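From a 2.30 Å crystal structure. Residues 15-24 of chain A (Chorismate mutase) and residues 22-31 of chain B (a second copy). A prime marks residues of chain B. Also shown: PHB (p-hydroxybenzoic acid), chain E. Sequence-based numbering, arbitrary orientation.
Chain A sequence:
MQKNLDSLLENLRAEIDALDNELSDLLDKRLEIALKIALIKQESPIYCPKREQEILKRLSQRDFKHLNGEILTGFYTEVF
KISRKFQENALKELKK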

# COMPACT_ATOMS: atom_id res chain seq x y z
N GLU A 15 0.22 -13.77 -10.20
CA GLU A 15 1.31 -12.84 -9.94
C GLU A 15 0.86 -11.73 -9.00
O GLU A 15 1.56 -11.40 -8.04
CB GLU A 15 1.79 -12.20 -11.22
CG GLU A 15 2.52 -13.11 -12.16
CD GLU A 15 3.23 -12.29 -13.23
OE1 GLU A 15 3.93 -11.30 -12.85
OE2 GLU A 15 3.07 -12.61 -14.43
N ILE A 16 -0.31 -11.16 -9.28
CA ILE A 16 -0.95 -10.19 -8.42
C ILE A 16 -0.95 -10.77 -7.03
O ILE A 16 -0.57 -10.09 -6.10
CB ILE A 16 -2.41 -9.95 -8.85
CG1 ILE A 16 -2.49 -9.16 -10.16
CG2 ILE A 16 -3.18 -9.25 -7.75
CD1 ILE A 16 -2.03 -7.72 -10.07
N ASP A 17 -1.39 -12.02 -6.89
CA ASP A 17 -1.50 -12.69 -5.58
C ASP A 17 -0.14 -12.71 -4.83
O ASP A 17 -0.07 -12.40 -3.63
CB ASP A 17 -1.99 -14.13 -5.74
CG ASP A 17 -3.49 -14.23 -6.17
OD1 ASP A 17 -4.27 -13.24 -6.02
OD2 ASP A 17 -3.89 -15.31 -6.66
N ALA A 18 0.93 -13.08 -5.54
CA ALA A 18 2.27 -13.08 -4.93
C ALA A 18 2.66 -11.68 -4.49
O ALA A 18 3.28 -11.51 -3.44
CB ALA A 18 3.30 -13.61 -5.92
N LEU A 19 2.28 -10.70 -5.28
CA LEU A 19 2.53 -9.32 -5.04
C LEU A 19 1.80 -8.84 -3.84
O LEU A 19 2.33 -8.20 -3.02
CB LEU A 19 2.04 -8.53 -6.23
CG LEU A 19 2.35 -7.08 -6.30
CD1 LEU A 19 2.54 -6.65 -7.73
CD2 LEU A 19 1.16 -6.41 -5.70
N ASP A 20 0.54 -9.19 -3.76
CA ASP A 20 -0.29 -8.78 -2.66
C ASP A 20 0.13 -9.41 -1.36
O ASP A 20 0.00 -8.77 -0.32
CB ASP A 20 -1.76 -9.09 -2.94
CG ASP A 20 -2.38 -8.15 -3.93
OD1 ASP A 20 -1.83 -7.01 -4.12
OD2 ASP A 20 -3.41 -8.56 -4.52
N ASN A 21 0.65 -10.64 -1.38
CA ASN A 21 1.22 -11.24 -0.15
C ASN A 21 2.35 -10.39 0.40
O ASN A 21 2.37 -10.05 1.59
CB ASN A 21 1.76 -12.65 -0.37
CG ASN A 21 0.68 -13.67 -0.75
OD1 ASN A 21 -0.52 -13.50 -0.47
ND2 ASN A 21 1.12 -14.73 -1.42
N GLU A 22 3.29 -10.04 -0.48
CA GLU A 22 4.41 -9.18 -0.12
C GLU A 22 3.98 -7.77 0.31
O GLU A 22 4.53 -7.22 1.26
CB GLU A 22 5.38 -9.09 -1.31
CG GLU A 22 6.06 -10.40 -1.66
CD GLU A 22 7.00 -10.30 -2.86
OE1 GLU A 22 6.63 -10.76 -3.97
OE2 GLU A 22 8.13 -9.78 -2.70
N LEU A 23 3.02 -7.17 -0.39
CA LEU A 23 2.58 -5.81 -0.11
C LEU A 23 1.95 -5.75 1.30
O LEU A 23 2.21 -4.85 2.11
CB LEU A 23 1.56 -5.41 -1.17
CG LEU A 23 1.36 -3.95 -1.57
CD1 LEU A 23 2.64 -3.25 -2.01
CD2 LEU A 23 0.34 -3.89 -2.68
N SER A 24 1.13 -6.73 1.59
CA SER A 24 0.60 -6.94 2.94
C SER A 24 1.68 -7.18 4.01
O SER A 24 1.63 -6.58 5.09
CB SER A 24 -0.34 -8.14 2.95
OG SER A 24 -1.34 -7.95 1.98
N GLU B 22 10.35 -0.24 -1.22
CA GLU B 22 9.82 -1.54 -1.62
C GLU B 22 8.31 -1.51 -1.91
O GLU B 22 7.84 -2.08 -2.88
CB GLU B 22 10.11 -2.58 -0.53
CG GLU B 22 11.59 -2.91 -0.42
CD GLU B 22 11.86 -4.14 0.45
OE1 GLU B 22 12.49 -3.97 1.53
OE2 GLU B 22 11.44 -5.26 0.06
N LEU B 23 7.57 -0.83 -1.06
CA LEU B 23 6.12 -0.75 -1.19
C LEU B 23 5.75 -0.03 -2.45
O LEU B 23 4.83 -0.43 -3.16
CB LEU B 23 5.57 0.03 0.01
CG LEU B 23 4.28 -0.39 0.71
CD1 LEU B 23 4.24 -1.85 1.12
CD2 LEU B 23 4.12 0.48 1.95
N SER B 24 6.46 1.06 -2.72
CA SER B 24 6.34 1.81 -3.97
C SER B 24 6.67 0.95 -5.17
O SER B 24 5.96 0.96 -6.16
CB SER B 24 7.35 2.97 -4.00
OG SER B 24 7.00 3.95 -3.08
N ASP B 25 7.83 0.28 -5.13
CA ASP B 25 8.24 -0.54 -6.26
C ASP B 25 7.24 -1.66 -6.47
O ASP B 25 6.89 -1.96 -7.61
CB ASP B 25 9.65 -1.11 -6.07
CG ASP B 25 10.75 -0.05 -6.21
OD1 ASP B 25 10.60 0.93 -6.98
OD2 ASP B 25 11.80 -0.20 -5.54
N LEU B 26 6.75 -2.29 -5.39
CA LEU B 26 5.76 -3.36 -5.55
C LEU B 26 4.46 -2.84 -6.12
O LEU B 26 3.84 -3.51 -6.92
CB LEU B 26 5.46 -4.08 -4.23
CG LEU B 26 6.46 -5.10 -3.72
CD1 LEU B 26 5.91 -5.71 -2.44
CD2 LEU B 26 6.70 -6.18 -4.75
N LEU B 27 4.05 -1.64 -5.72
CA LEU B 27 2.82 -1.04 -6.27
C LEU B 27 2.97 -0.73 -7.76
O LEU B 27 2.04 -0.91 -8.53
CB LEU B 27 2.40 0.23 -5.51
CG LEU B 27 1.12 0.88 -6.01
CD1 LEU B 27 -0.08 0.02 -5.71
CD2 LEU B 27 0.94 2.24 -5.40
N ASP B 28 4.14 -0.25 -8.14
CA ASP B 28 4.47 -0.03 -9.52
C ASP B 28 4.36 -1.30 -10.36
O ASP B 28 3.81 -1.29 -11.46
CB ASP B 28 5.87 0.58 -9.62
CG ASP B 28 6.08 1.37 -10.91
OD1 ASP B 28 5.18 2.14 -11.29
OD2 ASP B 28 7.16 1.23 -11.52
N LYS B 29 4.89 -2.41 -9.84
CA LYS B 29 4.82 -3.71 -10.53
C LYS B 29 3.39 -4.19 -10.62
O LYS B 29 3.02 -4.86 -11.58
CB LYS B 29 5.63 -4.78 -9.78
CG LYS B 29 7.13 -4.79 -10.07
CD LYS B 29 7.98 -4.83 -8.79
CE LYS B 29 9.35 -5.48 -9.01
NZ LYS B 29 9.23 -6.97 -9.10
N ARG B 30 2.59 -3.85 -9.61
CA ARG B 30 1.20 -4.29 -9.58
C ARG B 30 0.37 -3.55 -10.60
O ARG B 30 -0.60 -4.09 -11.15
CB ARG B 30 0.59 -4.14 -8.17
CG ARG B 30 -0.72 -4.88 -7.98
CD ARG B 30 -1.41 -4.41 -6.71
NE ARG B 30 -2.37 -5.36 -6.17
CZ ARG B 30 -3.58 -5.57 -6.67
NH1 ARG B 30 -4.02 -4.86 -7.71
NH2 ARG B 30 -4.39 -6.47 -6.12
N LEU B 31 0.76 -2.33 -10.90
CA LEU B 31 0.15 -1.61 -12.00
C LEU B 31 0.58 -2.14 -13.37
O LEU B 31 -0.19 -2.11 -14.31
CB LEU B 31 0.47 -0.12 -11.88
CG LEU B 31 -0.11 0.54 -10.66
CD1 LEU B 31 0.03 2.05 -10.83
CD2 LEU B 31 -1.57 0.09 -10.47
C1' PHB E . -6.39 -6.00 -9.23
O1' PHB E . -6.13 -6.75 -8.26
O2' PHB E . -5.50 -5.56 -9.98
C1 PHB E . -7.83 -5.64 -9.47
C2 PHB E . -8.18 -4.45 -10.13
C3 PHB E . -9.52 -4.13 -10.34
C4 PHB E . -10.51 -5.00 -9.90
C5 PHB E . -10.17 -6.18 -9.24
C6 PHB E . -8.83 -6.50 -9.02
O4 PHB E . -11.83 -4.70 -10.09

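Two helices from the two copies run nearly antiparallel, at 160°, with axes 10.1 Å apart at closest approach, and bury 498 Å² between them. The contact follows a simple rule: leucines fill much of the gap, and beside them a buried Arg30′-Asp20 pair is joined by two hydrogen bonds.

The arginine of the pair is Arg30′, whose CA-to-CB bond points toward the other helix and whose chi1 to chi3 are all t, so the extended chain carries the guanidinium across to Asp20. The pairing is a two-point salt bridge: Arg30′ NE donates to Asp20 OD1 at 2.7 Å with a nearly straight N-H...O angle of 170°, and Arg30′ NH2 donates to Asp20 OD2 at 2.8 Å and 152°. Both carboxylate oxygens are thus used, and OD1 accepts a further bond elsewhere in the structure. Arg30′ NH2 also donates to O1' of the bound p-hydroxybenzoic acid at 2.8 Å, so this one nitrogen donates to two oxygens, Asp20 OD2 and the ligand's O1'; Asp20 OD1 and O1' lie at the guanidinium edge, near its plane. One face is covered by carbon: Ile16 CG2 lies over it, 3.4 Å from Arg30′ NH2, where a beta-branched apolar residue can cover the group without competing for its hydrogens.

Backbone needs are met locally. Arg30′ N donates to Leu26′ O at 3.0 Å, and Ser24 OG donates to Asp20 O at 2.8 Å, so this buried hydroxyl turns back on its own helix.

The remaining packing is aliphatic. Leu19 points toward the partner; its CD1 is 3.2 Å from Arg30′ CB, closer than ideal, with chi2 off a rotamer well at 147°. Leu23 sets CD1 at 3.7 Å from Leu26′ CB and 3.8 Å from Leu23′ CD1. At the exposed margin, Glu22 makes its closest contact through CB, 3.6 Å from Leu26′ CD1.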